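Local coordinates for protein FAD-dependent oxidoreductase (Actinomadura kijaniata, PDB 3M9V) that takes part in D-kijanose biosynthesis as a flavin-dependent oxidoreductase of the acyl-CoA dehydrogenase family, probably acting on a dTDP-linked sugar, at residues Asp95-Leu100 with Leu217-Ser222; Thr41-Asp46 with Leu373-Arg378; Ala71-Leu76 with Ile130-Val135; Gly137-Cys142 with Val177-Val182. All coordinates share one frame; numbering follows the deposited sequence.

How the contacts relate
The four contacts show how an acyl-CoA dehydrogenase fold is joined from helical and sheet parts. Contacts 1 and 2 have centres 8 Å apart and share bonds: R220 NE lies 2.7 Å from D46 O, and L217 O lies 2.9 Å from R378 NH2; both contacts touch the second subunit. Contacts 3 and 4, centres 14 Å apart, meet where helix 121-136 runs on into strand 141-147, with D138 N 3.0 Å from G133 O. The bound thymidine diphosphate is about 6 Å from the V182 side chain and about 10 Å from that of L131. Contact 1 borders the flavin site: the L100 side chain is about 4 Å from that of FMN-binding S173.

Contact 1. Residues Asp95-Leu100 with Leu217-Ser222; sequences DASTAL and LGMRAS
S97 and L100 meet M219, A221 and S222 in a buried helix-to-loop contact, where the first turn of helix 96-118 in the N-terminal domain receives the loop between strands 208-210 and 225-234 of the middle domain. The loop forms a type I beta turn from M219 to S222. S97 faces this turn, its CB 3.7 Å from A221 CB. Its hydroxyl lies beside its own backbone N, anti to the carbonyl carbon (chi1 -67°), which places OG against the turn's backbone, 3.1 Å from M219 C. M219 reaches back to the helix start. A bend at chi2 (-53°) accompanies the approach of SD to 3.8 Å from S97 N, and the methyl carbon CE lies 3.8 Å from A96 CB. From the next helical turn L100 crosses the methionine at about a right angle, CD2 being 3.9 Å from M219 CG and also touching S222 CB. An alanine in place of M219 would probably leave A96 CB and L100 CD2 without these partners and open a gap beside the helix start. Several polar groups find partners within their own segment. D95 caps the helix, its OD1 accepting from both T98 N and T98 OG1. In the turn, S222 OG gives a 2.7 Å bond to M219 O and also bonds to T224 OG1; M219 O accepts from S222 N and W214 NE1 as well. Methionine and leucine thus supply apolar packing between the domains, with the bond from R220 NE to D46 O as a polar tie beside it.

Contact 2. Residues Thr41-Asp46 with Leu373-Arg378; sequences TAAEHD and LARLLR
D46 and R378 reach toward each other tip to tip, while R375 slides past D46 in the opposite direction; these three side chains bridge two helices whose local axes come no closer than 11.7 Å. The D46 carboxylate and the R378 guanidinium are nearly coplanar, their planes 21° apart, and the grip is end-on with two nitrogens. R378 NH2 donates to the syn lone pair of D46 OD1 at 3.0 Å, with the oxygen practically in the guanidinium plane. NH1 of R378 meets OD2 of D46 at 2.8 Å on the syn side, somewhat out of the carboxylate plane, and adds a weak bond to OD1. The D46 carboxylate is sent toward the other helix because CG stands anti to the backbone N (chi1 172°). R375 makes a different use of the same aspartate: its plane is turned 53° from the carboxylate, and it is the aliphatic CD that packs on D46 CG at 3.6 Å. Beyond that point its chain bends, and the guanidinium lies with one face toward A42 CB and A43 N, R375 NH1 being 3.9 Å from A42 CB. The opposite charge of R375, 4.9 Å from NH2 to D46 OD2, probably adds a mild attraction, though their charged atoms are not in contact. R378 NH2 also donates to L217 O, and R378 O accepts from Y367 OH of the second subunit. Here a bidentate arginine-carboxylate salt bridge ties helix 35-48 of the N-terminal domain to helix 372-379 of the C-terminal one, beside a subunit interface of the four-chain assembly, in the acyl-CoA dehydrogenase fold.

Contact 3. Residues Ala71-Leu76 with Ile130-Val135; sequences AELGGL and ILRGMV
L73 and V135 carry the contact between a short 3-10 turn with its glycine-rich exit and helix 121-136, both within the helical N-terminal domain of the acyl-CoA dehydrogenase fold. L73 sits at the end of the 3-10 segment with CG anti to its carbonyl carbon (chi1 -59°), directed at the helix, and its two methyls divide the work. The L73 and L131 side chains cross obliquely, L73 CD1 meeting L131 CD1 at 3.9 Å and L131 CB at 4.0 Å. The other methyl, CD2, lies over one face of the R132 guanidinium, 3.8 Å from R132 NH2. R132 attains this place by an unusual conformation: its first torsion is nearly eclipsed (chi1 -5°), and the chain folds further along at chi3. The side chains of R132 and L73 cross at about a right angle, while R132 NH2 also forms a salt bridge with E128. This side of the contact is exposed, whereas L131 is buried and touches V69 as well. W116 of helix 96-118 packs on L73 from outside the pair. The turn itself is closed by a bond from G74 N to A71 O, 2.8 Å long. G74 has a positive phi (96°), at which a CB would be jammed against the carbonyl O of L73. Both valine methyls touch this backbone from the helix side: V135 CG2 lies 3.8 Å from G75 N, and V135 CG1 stands 3.4 Å from G74 O.

Contact 4. Residues Gly137-Cys142 with Val177-Val182; sequences GDAVVC and VGTHFV
The H180 ring meets A139 CB obliquely, with CE1 3.8 Å away, and T179 OG1 lies at its edge, in plane, hydrogen-bonded to H180 ND1 at 2.7 Å. On the opposite side of the sheet the F181 ring is met obliquely by C142, whose CB is 3.5 Å from F181 CD1. C142 SG makes a sulfur-aromatic contact, 4.6 Å from the F181 ring centroid, and F181 also meets the ring of F208. G178 has its CA beside that sulfur, where a side chain would clash. T179 OG1 stands between its own backbone N and carbonyl carbon (chi1 56°), and from there it accepts a nearly straight bond from V140 N, 2.8 Å long. A valine in place of T179 would probably leave V140 N without this acceptor and H180 ND1 without its mate, setting the imidazole free to turn. V140 O is held by two donors, T179 N in the carbonyl plane and H180 N tilted from it. Thereafter the bonds alternate: C142 N donates to H180 O at 3.0 Å, and V182 N to C142 O at 2.9 Å. V141 CG1 packs on V182 CG2. H180 bonds to V140 and C142, the residues either side of its partner V141, as is characteristic of parallel strands; here strands 141-147 and 180-187 begin side by side in the mixed sheet of the acyl-CoA dehydrogenase middle domain.

Contact 1. Residues Asp95-Leu100 with Leu217-Ser222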
loop_
_atom_site.group_PDB
_atom_site.type_symbol
_atom_site.label_atom_id
_atom_site.label_comp_id
_atom_site.label_asym_id
_atom_site.label_seq_id
_atom_site.Cartn_x
_atom_site.Cartn_y
_atom_site.Cartn_z
ATOM N N ASP A 95 13.109 6.302 24.688
ATOM C CA ASP A 95 12.976 4.868 24.857
ATOM C C ASP A 95 11.478 4.587 24.978
ATOM O O ASP A 95 10.774 5.152 25.821
ATOM C CB ASP A 95 13.659 4.390 26.163
ATOM C CG ASP A 95 13.417 2.903 26.418
ATOM O OD1 ASP A 95 12.825 2.437 27.432
ATOM O OD2 ASP A 95 13.865 2.154 25.526
ATOM N N ALA A 96 10.995 3.725 24.107
ATOM C CA ALA A 96 9.559 3.503 24.004
ATOM C C ALA A 96 9.036 2.685 25.189
ATOM O O ALA A 96 7.897 2.914 25.613
ATOM C CB ALA A 96 9.302 2.727 22.713
ATOM N N SER A 97 9.829 1.727 25.670
ATOM C CA SER A 97 9.438 0.967 26.866
ATOM C C SER A 97 9.215 1.885 28.047
ATOM O O SER A 97 8.235 1.693 28.755
ATOM C CB SER A 97 10.480 -0.058 27.341
ATOM O OG SER A 97 10.596 -1.085 26.365
ATOM N N THR A 98 10.098 2.863 28.258
ATOM C CA THR A 98 9.890 3.752 29.403
ATOM C C THR A 98 8.610 4.564 29.243
ATOM O O THR A 98 7.895 4.847 30.206
ATOM C CB THR A 98 11.074 4.749 29.500
ATOM O OG1 THR A 98 12.275 4.000 29.712
ATOM C CG2 THR A 98 10.891 5.775 30.602
ATOM N N ALA A 99 8.362 5.024 28.018
ATOM C CA ALA A 99 7.144 5.781 27.753
ATOM C C ALA A 99 5.901 4.925 28.011
ATOM O O ALA A 99 4.902 5.455 28.484
ATOM C CB ALA A 99 7.138 6.316 26.297
ATOM N N LEU A 100 5.931 3.652 27.637
ATOM C CA LEU A 100 4.746 2.810 27.683
ATOM C C LEU A 100 4.422 2.600 29.173
ATOM O O LEU A 100 3.263 2.707 29.592
ATOM C CB LEU A 100 5.037 1.454 27.032
ATOM C CG LEU A 100 3.911 0.413 27.209
ATOM C CD1 LEU A 100 2.679 0.982 26.571
ATOM C CD2 LEU A 100 4.212 -0.951 26.567
ATOM N N LEU A 217 9.250 -9.326 21.991
ATOM C CA LEU A 217 10.046 -9.124 20.780
ATOM C C LEU A 217 10.549 -7.683 20.929
ATOM O O LEU A 217 11.745 -7.412 20.784
ATOM C CB LEU A 217 9.150 -9.303 19.552
ATOM C CG LEU A 217 9.720 -8.801 18.213
ATOM C CD1 LEU A 217 11.037 -9.458 17.789
ATOM C CD2 LEU A 217 8.638 -8.862 17.154
ATOM N N GLY A 218 9.639 -6.761 21.260
ATOM C CA GLY A 218 9.994 -5.391 21.656
ATOM C C GLY A 218 9.369 -4.986 22.989
ATOM O O GLY A 218 8.801 -5.846 23.669
ATOM N N MET A 219 9.426 -3.695 23.337
ATOM C CA MET A 219 8.980 -3.164 24.636
ATOM C C MET A 219 9.635 -4.015 25.741
ATOM O O MET A 219 9.029 -4.324 26.777
ATOM C CB MET A 219 7.448 -3.119 24.799
ATOM C CG MET A 219 6.685 -2.190 23.818
ATOM S SD MET A 219 7.400 -0.508 23.866
ATOM C CE MET A 219 6.335 0.344 22.699
ATOM N N ARG A 220 10.885 -4.391 25.494
ATOM C CA ARG A 220 11.530 -5.385 26.336
ATOM C C ARG A 220 11.749 -4.925 27.770
ATOM O O ARG A 220 11.777 -5.750 28.690
ATOM C CB ARG A 220 12.786 -5.962 25.671
ATOM C CG ARG A 220 12.418 -6.936 24.570
ATOM C CD ARG A 220 13.678 -7.441 23.844
ATOM N NE ARG A 220 14.593 -8.070 24.792
ATOM C CZ ARG A 220 14.436 -9.269 25.350
ATOM N NH1 ARG A 220 13.404 -10.064 25.069
ATOM N NH2 ARG A 220 15.355 -9.678 26.216
ATOM N N ALA A 221 11.858 -3.615 27.950
ATOM C CA ALA A 221 12.170 -3.053 29.256
ATOM C C ALA A 221 10.922 -2.573 29.985
ATOM O O ALA A 221 11.053 -1.908 31.027
ATOM C CB ALA A 221 13.158 -1.889 29.150
ATOM N N SER A 222 9.733 -2.884 29.467
ATOM C CA SER A 222 8.524 -2.221 29.976
ATOM C C SER A 222 7.931 -2.927 31.189
ATOM O O SER A 222 6.945 -2.454 31.787
ATOM C CB SER A 222 7.427 -2.120 28.899
ATOM O OG SER A 222 7.064 -3.417 28.451
#

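Contact 2. Residues Thr41-Asp46 with Leu373-Arg378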
loop_
_atom_site.group_PDB
_atom_site.type_symbol
_atom_site.label_atom_id
_atom_site.label_comp_id
_atom_site.label_asym_id
_atom_site.label_seq_id
_atom_site.Cartn_x
_atom_site.Cartn_y
_atom_site.Cartn_z
ATOM N N THR A 41 20.572 4.508 28.839
ATOM C CA THR A 41 20.485 3.124 29.303
ATOM C C THR A 41 19.563 2.231 28.468
ATOM O O THR A 41 19.414 1.045 28.779
ATOM C CB THR A 41 20.079 3.012 30.800
ATOM O OG1 THR A 41 18.791 3.621 30.946
ATOM C CG2 THR A 41 21.067 3.792 31.698
ATOM N N ALA A 42 18.955 2.791 27.424
ATOM C CA ALA A 42 17.923 2.063 26.666
ATOM C C ALA A 42 18.433 0.753 26.075
ATOM O O ALA A 42 17.773 -0.285 26.216
ATOM C CB ALA A 42 17.271 2.922 25.571
ATOM N N ALA A 43 19.613 0.780 25.457
ATOM C CA ALA A 43 20.114 -0.405 24.748
ATOM C C ALA A 43 20.375 -1.555 25.710
ATOM O O ALA A 43 20.115 -2.715 25.398
ATOM C CB ALA A 43 21.417 -0.122 23.920
ATOM N N GLU A 44 20.928 -1.240 26.882
ATOM C CA GLU A 44 21.275 -2.294 27.834
ATOM C C GLU A 44 19.968 -2.911 28.326
ATOM O O GLU A 44 19.866 -4.134 28.456
ATOM C CB GLU A 44 22.000 -1.662 29.028
ATOM C CG GLU A 44 22.049 -2.540 30.279
ATOM C CD GLU A 44 22.225 -1.756 31.587
ATOM O OE1 GLU A 44 21.585 -2.121 32.604
ATOM O OE2 GLU A 44 22.996 -0.768 31.615
ATOM N N HIS A 45 18.967 -2.103 28.670
ATOM C CA HIS A 45 17.732 -2.695 29.205
ATOM C C HIS A 45 16.962 -3.535 28.179
ATOM O O HIS A 45 16.305 -4.518 28.517
ATOM C CB HIS A 45 16.841 -1.618 29.812
ATOM C CG HIS A 45 17.421 -1.043 31.071
ATOM N ND1 HIS A 45 17.645 -1.808 32.199
ATOM C CD2 HIS A 45 17.872 0.199 31.363
ATOM C CE1 HIS A 45 18.153 -1.050 33.154
ATOM N NE2 HIS A 45 18.306 0.171 32.669
ATOM N N ASP A 46 17.014 -3.114 26.921
ATOM C CA ASP A 46 16.446 -3.918 25.848
ATOM C C ASP A 46 17.170 -5.247 25.674
ATOM O O ASP A 46 16.561 -6.297 25.493
ATOM C CB ASP A 46 16.499 -3.113 24.547
ATOM C CG ASP A 46 16.101 -3.940 23.341
ATOM O OD1 ASP A 46 14.930 -4.314 23.145
ATOM O OD2 ASP A 46 16.969 -4.252 22.520
ATOM N N LEU A 373 17.671 1.515 15.033
ATOM C CA LEU A 373 16.513 1.276 14.171
ATOM C C LEU A 373 15.971 -0.148 14.363
ATOM O O LEU A 373 14.781 -0.389 14.137
ATOM C CB LEU A 373 16.817 1.490 12.686
ATOM C CG LEU A 373 16.900 2.969 12.251
ATOM C CD1 LEU A 373 17.257 3.040 10.763
ATOM C CD2 LEU A 373 15.552 3.666 12.467
ATOM N N ALA A 374 16.859 -1.075 14.729
ATOM C CA ALA A 374 16.528 -2.485 14.840
ATOM C C ALA A 374 15.656 -2.616 16.070
ATOM O O ALA A 374 14.707 -3.401 16.089
ATOM C CB ALA A 374 17.801 -3.302 15.004
ATOM N N ARG A 375 15.958 -1.831 17.099
ATOM C CA ARG A 375 15.065 -1.816 18.253
ATOM C C ARG A 375 13.723 -1.110 17.981
ATOM O O ARG A 375 12.671 -1.539 18.470
ATOM C CB ARG A 375 15.770 -1.187 19.468
ATOM C CG ARG A 375 14.864 -1.118 20.702
ATOM C CD ARG A 375 15.568 -0.651 21.983
ATOM N NE ARG A 375 16.004 0.740 21.963
ATOM C CZ ARG A 375 17.246 1.151 21.714
ATOM N NH1 ARG A 375 17.516 2.442 21.736
ATOM N NH2 ARG A 375 18.230 0.317 21.400
ATOM N N LEU A 376 13.742 0.001 17.251
ATOM C CA LEU A 376 12.528 0.759 16.930
ATOM C C LEU A 376 11.614 -0.108 16.064
ATOM O O LEU A 376 10.390 -0.098 16.262
ATOM C CB LEU A 376 12.902 2.002 16.138
ATOM C CG LEU A 376 13.765 2.982 16.955
ATOM C CD1 LEU A 376 13.776 4.362 16.304
ATOM C CD2 LEU A 376 13.234 3.118 18.383
ATOM N N LEU A 377 12.205 -0.907 15.174
ATOM C CA LEU A 377 11.347 -1.800 14.402
ATOM C C LEU A 377 10.582 -2.817 15.274
ATOM O O LEU A 377 9.424 -3.177 14.998
ATOM C CB LEU A 377 12.162 -2.534 13.334
ATOM C CG LEU A 377 11.335 -3.506 12.468
ATOM C CD1 LEU A 377 10.493 -2.735 11.434
ATOM C CD2 LEU A 377 12.226 -4.471 11.680
ATOM N N ARG A 378 11.265 -3.348 16.284
ATOM C CA ARG A 378 10.562 -4.191 17.247
ATOM C C ARG A 378 9.580 -3.432 18.129
ATOM O O ARG A 378 8.465 -3.934 18.356
ATOM C CB ARG A 378 11.578 -4.947 18.107
ATOM C CG ARG A 378 12.466 -5.816 17.210
ATOM C CD ARG A 378 13.448 -6.699 18.030
ATOM N NE ARG A 378 14.641 -5.954 18.414
ATOM C CZ ARG A 378 14.850 -5.459 19.638
ATOM N NH1 ARG A 378 15.960 -4.810 19.941
ATOM N NH2 ARG A 378 13.985 -5.637 20.627
#

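Contact 3. Residues Ala71-Leu76 with Ile130-Val135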
loop_
_atom_site.group_PDB
_atom_site.type_symbol
_atom_site.label_atom_id
_atom_site.label_comp_id
_atom_site.label_asym_id
_atom_site.label_seq_id
_atom_site.Cartn_x
_atom_site.Cartn_y
_atom_site.Cartn_z
ATOM N N ALA A 71 -4.010 19.833 40.712
ATOM C CA ALA A 71 -3.268 20.759 41.563
ATOM C C ALA A 71 -3.876 20.891 42.972
ATOM O O ALA A 71 -3.143 21.035 43.946
ATOM C CB ALA A 71 -3.106 22.126 40.893
ATOM N N GLU A 72 -5.195 20.798 43.094
ATOM C CA GLU A 72 -5.830 20.777 44.407
ATOM C C GLU A 72 -5.117 19.802 45.334
ATOM O O GLU A 72 -5.105 20.052 46.533
ATOM C CB GLU A 72 -7.299 20.331 44.345
ATOM C CG GLU A 72 -8.280 21.289 43.666
ATOM C CD GLU A 72 -8.391 21.146 42.142
ATOM O OE1 GLU A 72 -9.527 21.319 41.643
ATOM O OE2 GLU A 72 -7.387 20.888 41.428
ATOM N N LEU A 73 -4.552 18.706 44.828
ATOM C CA LEU A 73 -3.988 17.696 45.709
ATOM C C LEU A 73 -2.476 17.781 45.756
ATOM O O LEU A 73 -1.836 16.905 46.333
ATOM C CB LEU A 73 -4.458 16.284 45.365
ATOM C CG LEU A 73 -5.980 16.158 45.450
ATOM C CD1 LEU A 73 -6.426 14.768 45.083
ATOM C CD2 LEU A 73 -6.425 16.389 46.878
ATOM N N GLY A 74 -1.928 18.829 45.149
ATOM C CA GLY A 74 -0.492 19.022 45.110
ATOM C C GLY A 74 0.211 18.535 43.855
ATOM O O GLY A 74 1.444 18.555 43.808
ATOM N N GLY A 75 -0.551 18.071 42.864
ATOM C CA GLY A 75 0.039 17.636 41.601
ATOM C C GLY A 75 0.277 18.780 40.622
ATOM O O GLY A 75 -0.168 19.910 40.863
ATOM N N LEU A 76 0.945 18.510 39.499
ATOM C CA LEU A 76 1.094 19.544 38.479
ATOM C C LEU A 76 -0.234 19.895 37.834
ATOM O O LEU A 76 -0.303 20.896 37.158
ATOM C CB LEU A 76 1.983 19.112 37.326
ATOM C CG LEU A 76 3.483 18.967 37.508
ATOM C CD1 LEU A 76 4.043 18.896 36.084
ATOM C CD2 LEU A 76 3.979 20.205 38.247
ATOM N N ILE A 130 -4.873 7.546 47.033
ATOM C CA ILE A 130 -3.881 7.149 46.033
ATOM C C ILE A 130 -3.186 8.324 45.325
ATOM O O ILE A 130 -1.972 8.320 45.094
ATOM C CB ILE A 130 -4.512 6.178 45.026
ATOM C CG1 ILE A 130 -4.972 4.944 45.798
ATOM C CG2 ILE A 130 -3.491 5.826 43.960
ATOM C CD1 ILE A 130 -5.787 3.953 44.990
ATOM N N LEU A 131 -3.989 9.308 44.933
ATOM C CA LEU A 131 -3.531 10.497 44.217
ATOM C C LEU A 131 -2.501 11.294 45.030
ATOM O O LEU A 131 -1.452 11.657 44.479
ATOM C CB LEU A 131 -4.714 11.380 43.781
ATOM C CG LEU A 131 -5.665 10.900 42.670
ATOM C CD1 LEU A 131 -6.984 11.688 42.714
ATOM C CD2 LEU A 131 -5.047 11.078 41.268
ATOM N N ARG A 132 -2.743 11.545 46.321
ATOM C CA ARG A 132 -1.656 12.170 47.087
ATOM C C ARG A 132 -0.478 11.225 47.218
ATOM O O ARG A 132 0.670 11.643 47.190
ATOM C CB ARG A 132 -2.056 12.654 48.484
ATOM C CG ARG A 132 -3.518 12.523 48.811
ATOM C CD ARG A 132 -3.773 13.138 50.178
ATOM N NE ARG A 132 -3.503 14.570 50.136
ATOM C CZ ARG A 132 -4.458 15.487 50.216
ATOM N NH1 ARG A 132 -4.139 16.768 50.150
ATOM N NH2 ARG A 132 -5.721 15.098 50.354
ATOM N N GLY A 133 -0.724 9.927 47.328
ATOM C CA GLY A 133 0.413 9.031 47.152
ATOM C C GLY A 133 1.285 9.278 45.926
ATOM O O GLY A 133 2.526 9.257 46.002
ATOM N N MET A 134 0.632 9.477 44.779
ATOM C CA MET A 134 1.360 9.543 43.507
ATOM C C MET A 134 2.266 10.763 43.537
ATOM O O MET A 134 3.404 10.738 43.063
ATOM C CB MET A 134 0.399 9.574 42.311
ATOM C CG MET A 134 -0.515 8.354 42.222
ATOM S SD MET A 134 -1.845 8.429 40.996
ATOM C CE MET A 134 -0.912 8.834 39.532
ATOM N N VAL A 135 1.753 11.857 44.090
ATOM C CA VAL A 135 2.561 13.083 44.111
ATOM C C VAL A 135 3.798 12.894 44.988
ATOM O O VAL A 135 4.919 13.315 44.669
ATOM C CB VAL A 135 1.717 14.254 44.655
ATOM C CG1 VAL A 135 2.577 15.518 44.759
ATOM C CG2 VAL A 135 0.477 14.498 43.776
#

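Contact 4. Residues Gly137-Cys142 with Val177-Val182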
loop_
_atom_site.group_PDB
_atom_site.type_symbol
_atom_site.label_atom_id
_atom_site.label_comp_id
_atom_site.label_asym_id
_atom_site.label_seq_id
_atom_site.Cartn_x
_atom_site.Cartn_y
_atom_site.Cartn_z
ATOM N N GLY A 137 5.496 10.452 45.618
ATOM C CA GLY A 137 6.459 9.425 45.244
ATOM C C GLY A 137 6.188 8.074 45.881
ATOM O O GLY A 137 6.968 7.144 45.679
ATOM N N ASP A 138 5.108 7.937 46.643
ATOM C CA ASP A 138 4.845 6.668 47.307
ATOM C C ASP A 138 3.933 5.703 46.573
ATOM O O ASP A 138 3.888 4.532 46.940
ATOM C CB ASP A 138 4.268 6.845 48.718
ATOM C CG ASP A 138 5.172 7.677 49.615
ATOM O OD1 ASP A 138 6.417 7.574 49.519
ATOM O OD2 ASP A 138 4.618 8.465 50.403
ATOM N N ALA A 139 3.191 6.158 45.569
ATOM C CA ALA A 139 2.248 5.267 44.915
ATOM C C ALA A 139 2.570 5.134 43.429
ATOM O O ALA A 139 2.588 6.139 42.710
ATOM C CB ALA A 139 0.818 5.734 45.123
ATOM N N VAL A 140 2.824 3.910 42.973
ATOM C CA VAL A 140 3.087 3.634 41.550
ATOM C C VAL A 140 1.982 2.665 41.119
ATOM O O VAL A 140 1.916 1.536 41.610
ATOM C CB VAL A 140 4.515 3.076 41.315
ATOM C CG1 VAL A 140 4.780 2.600 39.872
ATOM C CG2 VAL A 140 5.551 4.117 41.739
ATOM N N VAL A 141 1.083 3.144 40.262
ATOM C CA VAL A 141 -0.199 2.490 40.033
ATOM C C VAL A 141 -0.300 1.755 38.690
ATOM O O VAL A 141 -0.308 2.374 37.620
ATOM C CB VAL A 141 -1.385 3.486 40.200
ATOM C CG1 VAL A 141 -2.707 2.728 40.224
ATOM C CG2 VAL A 141 -1.289 4.257 41.508
ATOM N N CYS A 142 -0.361 0.428 38.754
ATOM C CA CYS A 142 -0.426 -0.443 37.584
ATOM C C CYS A 142 -1.861 -0.898 37.398
ATOM O O CYS A 142 -2.652 -0.817 38.346
ATOM C CB CYS A 142 0.436 -1.682 37.806
ATOM S SG CYS A 142 2.154 -1.250 37.962
ATOM N N VAL A 177 7.812 -2.076 39.591
ATOM C CA VAL A 177 7.963 -1.049 40.622
ATOM C C VAL A 177 6.586 -0.698 41.176
ATOM O O VAL A 177 6.438 0.274 41.911
ATOM C CB VAL A 177 8.739 0.215 40.118
ATOM C CG1 VAL A 177 10.168 -0.146 39.697
ATOM C CG2 VAL A 177 8.071 0.858 38.901
ATOM N N GLY A 178 5.573 -1.491 40.843
ATOM C CA GLY A 178 4.204 -1.095 41.167
ATOM C C GLY A 178 3.993 -1.271 42.668
ATOM O O GLY A 178 4.521 -2.213 43.243
ATOM N N THR A 179 3.247 -0.374 43.303
ATOM C CA THR A 179 2.978 -0.464 44.731
ATOM C C THR A 179 1.487 -0.738 44.857
ATOM O O THR A 179 1.040 -1.335 45.841
ATOM C CB THR A 179 3.259 0.870 45.461
ATOM O OG1 THR A 179 2.488 1.929 44.858
ATOM C CG2 THR A 179 4.752 1.166 45.400
ATOM N N HIS A 180 0.711 -0.280 43.875
ATOM C CA HIS A 180 -0.736 -0.461 43.936
ATOM C C HIS A 180 -1.222 -0.958 42.581
ATOM O O HIS A 180 -0.740 -0.447 41.565
ATOM C CB HIS A 180 -1.446 0.868 44.135
ATOM C CG HIS A 180 -1.235 1.514 45.470
ATOM N ND1 HIS A 180 -0.023 2.038 45.867
ATOM C CD2 HIS A 180 -2.116 1.789 46.463
ATOM C CE1 HIS A 180 -0.162 2.571 47.069
ATOM N NE2 HIS A 180 -1.422 2.444 47.449
ATOM N N PHE A 181 -2.176 -1.884 42.558
ATOM C CA PHE A 181 -2.584 -2.537 41.311
ATOM C C PHE A 181 -4.103 -2.467 41.242
ATOM O O PHE A 181 -4.803 -3.054 42.092
ATOM C CB PHE A 181 -2.107 -3.994 41.291
ATOM C CG PHE A 181 -0.619 -4.135 41.263
ATOM C CD1 PHE A 181 0.048 -4.381 40.068
ATOM C CD2 PHE A 181 0.128 -3.934 42.415
ATOM C CE1 PHE A 181 1.437 -4.485 40.037
ATOM C CE2 PHE A 181 1.511 -4.013 42.400
ATOM C CZ PHE A 181 2.162 -4.291 41.209
ATOM N N VAL A 182 -4.615 -1.713 40.271
ATOM C CA VAL A 182 -6.057 -1.674 40.042
ATOM C C VAL A 182 -6.433 -2.837 39.129
ATOM O O VAL A 182 -5.853 -2.975 38.051
ATOM C CB VAL A 182 -6.472 -0.345 39.393
ATOM C CG1 VAL A 182 -7.978 -0.280 39.162
ATOM C CG2 VAL A 182 -6.066 0.801 40.270
#